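Two structures of probable ribosomal RNA small subunit methyltransferase from Thermus thermophilus compared at one contact. The protein probably transfers a methyl group from S-adenosylmethionine to the N2 atom of a guanine in 16S ribosomal RNA. Structure 1 is PDB 3DMF (chain A, 1.58 Å), residues Y198-L203 and A242-L247; structure 2 is PDB 3DMG (chain B, 1.55 Å), residues Y198-L203 and A242-L247. Both blocks share one frame: the second was fitted to the first on N, CA, C and O of the twelve residues, RMSD 0.03 Å. Numbering follows each deposited sequence.

Structure 1 (3DMF); sequences YTFHHL and AGYGAL. With SAM (S-adenosylmethionine), chain C.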
loop_
_atom_site.group_PDB
_atom_site.type_symbol
_atom_site.label_atom_id
_atom_site.label_comp_id
_atom_site.label_asym_id
_atom_site.label_seq_id
_atom_site.Cartn_x
_atom_site.Cartn_y
_atom_site.Cartn_z
ATOM N N TYR A 198 -8.409 12.913 -18.830
ATOM C CA TYR A 198 -7.388 12.812 -17.774
ATOM C C TYR A 198 -6.227 11.956 -18.255
ATOM O O TYR A 198 -6.427 11.005 -19.006
ATOM C CB TYR A 198 -7.988 12.191 -16.511
ATOM C CG TYR A 198 -9.107 13.011 -15.921
ATOM C CD1 TYR A 198 -8.855 14.011 -14.968
ATOM C CD2 TYR A 198 -10.421 12.813 -16.329
ATOM C CE1 TYR A 198 -9.902 14.783 -14.452
ATOM C CE2 TYR A 198 -11.452 13.561 -15.816
ATOM C CZ TYR A 198 -11.198 14.534 -14.875
ATOM O OH TYR A 198 -12.266 15.262 -14.388
ATOM N N THR A 199 -5.010 12.299 -17.847
ATOM C CA THR A 199 -3.873 11.414 -18.071
ATOM C C THR A 199 -3.323 11.034 -16.707
ATOM O O THR A 199 -2.792 11.878 -15.997
ATOM C CB THR A 199 -2.761 12.056 -18.924
ATOM O OG1 THR A 199 -3.276 12.379 -20.224
ATOM C CG2 THR A 199 -1.614 11.081 -19.104
ATOM N N PHE A 200 -3.483 9.765 -16.362
ATOM C CA PHE A 200 -3.013 9.260 -15.077
ATOM C C PHE A 200 -1.575 8.807 -15.194
ATOM O O PHE A 200 -1.131 8.359 -16.251
ATOM C CB PHE A 200 -3.917 8.139 -14.564
ATOM C CG PHE A 200 -5.308 8.600 -14.247
ATOM C CD1 PHE A 200 -5.582 9.258 -13.045
ATOM C CD2 PHE A 200 -6.332 8.420 -15.164
ATOM C CE1 PHE A 200 -6.876 9.705 -12.749
ATOM C CE2 PHE A 200 -7.632 8.873 -14.889
ATOM C CZ PHE A 200 -7.899 9.524 -13.671
ATOM N N HIS A 201 -0.846 8.949 -14.090
ATOM C CA HIS A 201 0.568 8.582 -14.052
ATOM C C HIS A 201 0.798 7.728 -12.834
ATOM O O HIS A 201 0.285 8.027 -11.748
ATOM C CB HIS A 201 1.441 9.814 -13.951
ATOM C CG HIS A 201 1.480 10.623 -15.207
ATOM N ND1 HIS A 201 0.432 11.425 -15.612
ATOM C CD2 HIS A 201 2.437 10.747 -16.155
ATOM C CE1 HIS A 201 0.753 12.016 -16.751
ATOM N NE2 HIS A 201 1.958 11.613 -17.107
ATOM N N HIS A 202 1.550 6.646 -12.996
ATOM C CA HIS A 202 1.802 5.803 -11.817
ATOM C C HIS A 202 3.070 4.978 -11.889
ATOM O O HIS A 202 3.584 4.653 -12.970
ATOM C CB HIS A 202 0.610 4.897 -11.510
ATOM C CG HIS A 202 0.296 3.924 -12.596
ATOM N ND1 HIS A 202 1.037 2.779 -12.804
ATOM C CD2 HIS A 202 -0.677 3.919 -13.532
ATOM C CE1 HIS A 202 0.537 2.118 -13.831
ATOM N NE2 HIS A 202 -0.499 2.790 -14.295
ATOM N N LEU A 203 3.556 4.655 -10.692
ATOM C CA LEU A 203 4.679 3.750 -10.482
ATOM C C LEU A 203 4.180 2.305 -10.396
ATOM O O LEU A 203 2.962 2.054 -10.359
ATOM C CB LEU A 203 5.426 4.148 -9.197
ATOM C CG LEU A 203 6.225 5.453 -9.235
ATOM C CD1 LEU A 203 6.538 5.934 -7.802
ATOM C CD2 LEU A 203 7.511 5.309 -10.042
ATOM N N ALA A 242 -6.621 6.783 -1.809
ATOM C CA ALA A 242 -6.740 7.570 -3.063
ATOM C C ALA A 242 -6.028 6.946 -4.268
ATOM O O ALA A 242 -6.344 7.284 -5.416
ATOM C CB ALA A 242 -6.236 9.021 -2.850
ATOM N N GLY A 243 -5.081 6.031 -4.031
ATOM C CA GLY A 243 -4.333 5.456 -5.152
ATOM C C GLY A 243 -3.675 6.511 -6.029
ATOM O O GLY A 243 -3.197 7.537 -5.518
ATOM N N TYR A 244 -3.615 6.267 -7.339
ATOM C CA TYR A 244 -3.039 7.273 -8.243
ATOM C C TYR A 244 -4.050 8.365 -8.635
ATOM O O TYR A 244 -3.737 9.242 -9.448
ATOM C CB TYR A 244 -2.421 6.623 -9.493
ATOM C CG TYR A 244 -3.387 5.813 -10.302
ATOM C CD1 TYR A 244 -4.358 6.422 -11.093
ATOM C CD2 TYR A 244 -3.326 4.427 -10.284
ATOM C CE1 TYR A 244 -5.244 5.664 -11.840
ATOM C CE2 TYR A 244 -4.198 3.669 -11.026
ATOM C CZ TYR A 244 -5.158 4.282 -11.794
ATOM O OH TYR A 244 -6.041 3.508 -12.535
ATOM N N GLY A 245 -5.244 8.330 -8.041
ATOM C CA GLY A 245 -6.194 9.440 -8.202
ATOM C C GLY A 245 -7.405 9.253 -9.103
ATOM O O GLY A 245 -7.963 10.252 -9.572
ATOM N N ALA A 246 -7.869 8.013 -9.275
ATOM C CA ALA A 246 -9.025 7.792 -10.176
ATOM C C ALA A 246 -10.263 8.548 -9.671
ATOM O O ALA A 246 -11.061 9.035 -10.468
ATOM C CB ALA A 246 -9.315 6.308 -10.337
ATOM N N LEU A 247 -10.419 8.658 -8.350
ATOM C CA LEU A 247 -11.525 9.481 -7.826
ATOM C C LEU A 247 -11.056 10.918 -7.575
ATOM O O LEU A 247 -11.805 11.873 -7.802
ATOM C CB LEU A 247 -12.087 8.891 -6.526
ATOM C CG LEU A 247 -12.536 7.429 -6.579
ATOM C CD1 LEU A 247 -13.049 6.960 -5.220
ATOM C CD2 LEU A 247 -13.613 7.231 -7.646
HETATM N N SAM C . -9.116 5.282 -5.043
HETATM C CA SAM C . -8.263 4.540 -6.026
HETATM C C SAM C . -9.115 4.095 -7.210
HETATM O O SAM C . -10.335 4.126 -7.082
HETATM O OXT SAM C . -8.573 3.704 -8.234
HETATM C CB SAM C . -7.604 3.296 -5.424
HETATM C CG SAM C . -8.589 2.263 -4.854
HETATM S SD SAM C . -7.791 0.731 -4.285
HETATM C CE SAM C . -9.176 -0.438 -4.361
HETATM C "C5'" SAM C . -7.689 0.949 -2.488
HETATM C "C4'" SAM C . -6.530 1.855 -2.056
HETATM O "O4'" SAM C . -6.498 1.799 -0.627
HETATM C "C3'" SAM C . -5.144 1.455 -2.596
HETATM O "O3'" SAM C . -4.565 2.541 -3.262
HETATM C "C2'" SAM C . -4.403 1.082 -1.307
HETATM O "O2'" SAM C . -2.979 1.216 -1.344
HETATM C "C1'" SAM C . -5.131 1.950 -0.295
HETATM N N9 SAM C . -4.909 1.526 1.096
HETATM C C8 SAM C . -4.676 0.264 1.595
HETATM N N7 SAM C . -4.531 0.358 2.950
HETATM C C5 SAM C . -4.653 1.665 3.297
HETATM C C6 SAM C . -4.566 2.340 4.513
HETATM N N6 SAM C . -4.281 1.746 5.677
HETATM N N1 SAM C . -4.764 3.701 4.496
HETATM C C2 SAM C . -4.997 4.411 3.349
HETATM N N3 SAM C . -5.052 3.769 2.118
HETATM C C4 SAM C . -4.894 2.404 2.138
HETATM O O HOH W 1 -1.899 9.873 -11.491
#
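Tyr244 turns a ring edge toward the face of Phe200 in an offset edge-to-face pair, planes at 61° and Phe200 CD1 3.7 Å from Tyr244 CD1. On strand 196-202 of a β-hairpin, Phe200 meets the glycine-rich loop after the first strand of the class I methyltransferase sheet. The His202 and Tyr244 rings lie nearly parallel but slid apart, completing an aromatic cluster. Tyr244 CG sits between its backbone N and carbonyl carbon (chi1 59°), which places the ring against the strand. Gly245 O lies at the edge of the Phe200 ring, near its plane, 3.4 Å from Phe200 CE1.

Among polar links, water 1 accepts from His201 N (3.0 Å) and donates to Tyr244 O (2.8 Å). His202 NE2 is hydrogen-bonded to Gly210 N and Tyr244 OH to Ser208 O.

Across the type II' turn from Ala242 to Gly245 lies S-adenosylmethionine, with Ala246 CB 3.4 Å from its carboxylate OXT.

Structure 1 against structure 2
S-adenosylmethionine in structure 1 gives way to S-adenosyl-L-homocysteine in structure 2, which occupies the same place. The methionine-derived part still rests on the loop: Ala246(A) CB and Ala246(B) CB are each 3.4 Å from OXT of their ligand, and Ala242(A) and Gly243(A), like Ala242(B) and Gly243(B), touch their ligand. The CA atoms of the two segments coincide within the error, and the side chains of Phe200(A), His202(A), Tyr244(A) and Leu247(A) keep their places in their counterparts. Water 1 and water 2 occupy one site, and the hydrogen bond from His202(A) ND1 to Leu203(A) O, 3.2 Å, recurs between His202(B) ND1 and Leu203(B) O.

The change lies in the ligand itself. The methyl carbon CE on the sulfur of S-adenosylmethionine is absent from S-adenosyl-L-homocysteine. In structure 1, CE points away from the loop and lies far from both segments, so its loss takes no contact from either. With the methyl goes the formal positive charge of the sulfonium, leaving a neutral thioether.

Structure 2 (3DMG); sequences YTFHHL and AGYGAL. With SAH (S-adenosyl-L-homocysteine), chain D.
Against the face of Phe200, Tyr244 sets a ring edge, giving an offset edge-to-face pair with planes at 60° and Phe200 CD1 3.6 Å from Tyr244 CD1. The His202 ring lies nearly parallel to that of Tyr244 but slid apart, completing an aromatic cluster. Tyr244 CG sits between the backbone N and carbonyl carbon of its own residue (chi1 60°), which places the ring against the strand. At the edge of the Phe200 ring, near its plane, Gly245 O is 3.4 Å from Phe200 CE1.

Polar links run through water 2, which accepts from His201 N (2.9 Å) and donates to Tyr244 O (2.8 Å). His202 NE2 is hydrogen-bonded to Gly210 N and Tyr244 OH to Ser208 O.

S-adenosyl-L-homocysteine lies across the type II' turn from Ala242 to Gly245; Ala246 CB is 3.4 Å from the ligand's carboxylate OXT.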
loop_
_atom_site.group_PDB
_atom_site.type_symbol
_atom_site.label_atom_id
_atom_site.label_comp_id
_atom_site.label_asym_id
_atom_site.label_seq_id
_atom_site.Cartn_x
_atom_site.Cartn_y
_atom_site.Cartn_z
ATOM N N TYR B 198 -8.414 12.918 -18.829
ATOM C CA TYR B 198 -7.383 12.813 -17.789
ATOM C C TYR B 198 -6.236 11.945 -18.268
ATOM O O TYR B 198 -6.462 10.960 -18.967
ATOM C CB TYR B 198 -7.962 12.186 -16.507
ATOM C CG TYR B 198 -9.098 12.985 -15.927
ATOM C CD1 TYR B 198 -8.863 13.991 -14.990
ATOM C CD2 TYR B 198 -10.409 12.760 -16.339
ATOM C CE1 TYR B 198 -9.909 14.755 -14.477
ATOM C CE2 TYR B 198 -11.458 13.509 -15.832
ATOM C CZ TYR B 198 -11.201 14.504 -14.899
ATOM O OH TYR B 198 -12.260 15.252 -14.411
ATOM N N THR B 199 -5.012 12.302 -17.889
ATOM C CA THR B 199 -3.870 11.414 -18.079
ATOM C C THR B 199 -3.322 11.034 -16.712
ATOM O O THR B 199 -2.777 11.881 -15.989
ATOM C CB THR B 199 -2.754 12.037 -18.930
ATOM O OG1 THR B 199 -3.272 12.374 -20.222
ATOM C CG2 THR B 199 -1.606 11.040 -19.104
ATOM N N PHE B 200 -3.484 9.762 -16.370
ATOM C CA PHE B 200 -3.014 9.263 -15.082
ATOM C C PHE B 200 -1.580 8.821 -15.191
ATOM O O PHE B 200 -1.139 8.361 -16.243
ATOM C CB PHE B 200 -3.916 8.137 -14.592
ATOM C CG PHE B 200 -5.311 8.594 -14.273
ATOM C CD1 PHE B 200 -5.590 9.253 -13.073
ATOM C CD2 PHE B 200 -6.341 8.395 -15.188
ATOM C CE1 PHE B 200 -6.874 9.689 -12.784
ATOM C CE2 PHE B 200 -7.628 8.831 -14.914
ATOM C CZ PHE B 200 -7.898 9.477 -13.702
ATOM N N HIS B 201 -0.856 8.973 -14.088
ATOM C CA HIS B 201 0.548 8.580 -14.030
ATOM C C HIS B 201 0.776 7.731 -12.806
ATOM O O HIS B 201 0.275 8.037 -11.736
ATOM C CB HIS B 201 1.432 9.807 -13.929
ATOM C CG HIS B 201 1.494 10.606 -15.190
ATOM N ND1 HIS B 201 0.452 11.400 -15.629
ATOM C CD2 HIS B 201 2.473 10.725 -16.116
ATOM C CE1 HIS B 201 0.796 11.978 -16.765
ATOM N NE2 HIS B 201 2.011 11.578 -17.088
ATOM N N HIS B 202 1.549 6.667 -12.959
ATOM C CA HIS B 202 1.790 5.796 -11.806
ATOM C C HIS B 202 3.060 4.972 -11.887
ATOM O O HIS B 202 3.559 4.641 -12.972
ATOM C CB HIS B 202 0.582 4.887 -11.534
ATOM C CG HIS B 202 0.289 3.933 -12.641
ATOM N ND1 HIS B 202 1.052 2.809 -12.865
ATOM C CD2 HIS B 202 -0.667 3.939 -13.599
ATOM C CE1 HIS B 202 0.581 2.163 -13.915
ATOM N NE2 HIS B 202 -0.463 2.825 -14.377
ATOM N N LEU B 203 3.576 4.667 -10.704
ATOM C CA LEU B 203 4.689 3.752 -10.512
ATOM C C LEU B 203 4.165 2.313 -10.415
ATOM O O LEU B 203 2.943 2.083 -10.386
ATOM C CB LEU B 203 5.433 4.142 -9.221
ATOM C CG LEU B 203 6.235 5.440 -9.314
ATOM C CD1 LEU B 203 6.566 5.895 -7.884
ATOM C CD2 LEU B 203 7.503 5.229 -10.086
ATOM N N ALA B 242 -6.620 6.807 -1.809
ATOM C CA ALA B 242 -6.727 7.590 -3.066
ATOM C C ALA B 242 -6.031 6.945 -4.263
ATOM O O ALA B 242 -6.377 7.247 -5.410
ATOM C CB ALA B 242 -6.237 9.053 -2.858
ATOM N N GLY B 243 -5.070 6.049 -4.026
ATOM C CA GLY B 243 -4.343 5.459 -5.146
ATOM C C GLY B 243 -3.695 6.515 -6.026
ATOM O O GLY B 243 -3.273 7.563 -5.525
ATOM N N TYR B 244 -3.601 6.238 -7.326
ATOM C CA TYR B 244 -3.033 7.242 -8.262
ATOM C C TYR B 244 -4.031 8.355 -8.617
ATOM O O TYR B 244 -3.701 9.256 -9.395
ATOM C CB TYR B 244 -2.436 6.599 -9.531
ATOM C CG TYR B 244 -3.426 5.814 -10.336
ATOM C CD1 TYR B 244 -4.429 6.445 -11.079
ATOM C CD2 TYR B 244 -3.349 4.418 -10.367
ATOM C CE1 TYR B 244 -5.334 5.695 -11.832
ATOM C CE2 TYR B 244 -4.234 3.664 -11.106
ATOM C CZ TYR B 244 -5.235 4.304 -11.818
ATOM O OH TYR B 244 -6.145 3.556 -12.546
ATOM N N GLY B 245 -5.232 8.293 -8.040
ATOM C CA GLY B 245 -6.200 9.398 -8.164
ATOM C C GLY B 245 -7.395 9.238 -9.091
ATOM O O GLY B 245 -7.945 10.251 -9.560
ATOM N N ALA B 246 -7.844 8.002 -9.308
ATOM C CA ALA B 246 -9.006 7.786 -10.195
ATOM C C ALA B 246 -10.231 8.563 -9.695
ATOM O O ALA B 246 -11.013 9.065 -10.500
ATOM C CB ALA B 246 -9.314 6.303 -10.329
ATOM N N LEU B 247 -10.407 8.659 -8.379
ATOM C CA LEU B 247 -11.507 9.480 -7.844
ATOM C C LEU B 247 -11.042 10.921 -7.586
ATOM O O LEU B 247 -11.805 11.881 -7.768
ATOM C CB LEU B 247 -12.042 8.874 -6.541
ATOM C CG LEU B 247 -12.494 7.415 -6.573
ATOM C CD1 LEU B 247 -13.030 6.997 -5.215
ATOM C CD2 LEU B 247 -13.562 7.203 -7.631
HETATM N N SAH D . -9.134 5.232 -5.004
HETATM C CA SAH D . -8.291 4.492 -6.003
HETATM C CB SAH D . -7.645 3.238 -5.398
HETATM C CG SAH D . -8.616 2.270 -4.734
HETATM S SD SAH D . -7.857 0.694 -4.259
HETATM C C SAH D . -9.143 4.072 -7.191
HETATM O O SAH D . -10.368 4.132 -7.030
HETATM O OXT SAH D . -8.592 3.674 -8.216
HETATM C "C5'" SAH D . -7.714 0.905 -2.452
HETATM C "C4'" SAH D . -6.557 1.824 -2.051
HETATM O "O4'" SAH D . -6.562 1.797 -0.625
HETATM C "C3'" SAH D . -5.161 1.417 -2.569
HETATM O "O3'" SAH D . -4.563 2.488 -3.279
HETATM C "C2'" SAH D . -4.454 1.073 -1.253
HETATM O "O2'" SAH D . -3.055 1.241 -1.293
HETATM C "C1'" SAH D . -5.212 1.950 -0.273
HETATM N N9 SAH D . -4.969 1.566 1.110
HETATM C C8 SAH D . -4.749 0.300 1.600
HETATM N N7 SAH D . -4.572 0.407 2.942
HETATM C C5 SAH D . -4.696 1.719 3.296
HETATM C C6 SAH D . -4.570 2.387 4.519
HETATM N N6 SAH D . -4.270 1.735 5.662
HETATM N N1 SAH D . -4.766 3.758 4.493
HETATM C C2 SAH D . -5.025 4.459 3.335
HETATM N N3 SAH D . -5.094 3.809 2.116
HETATM C C4 SAH D . -4.942 2.455 2.129
HETATM O O HOH W 2 -1.902 9.849 -11.509
#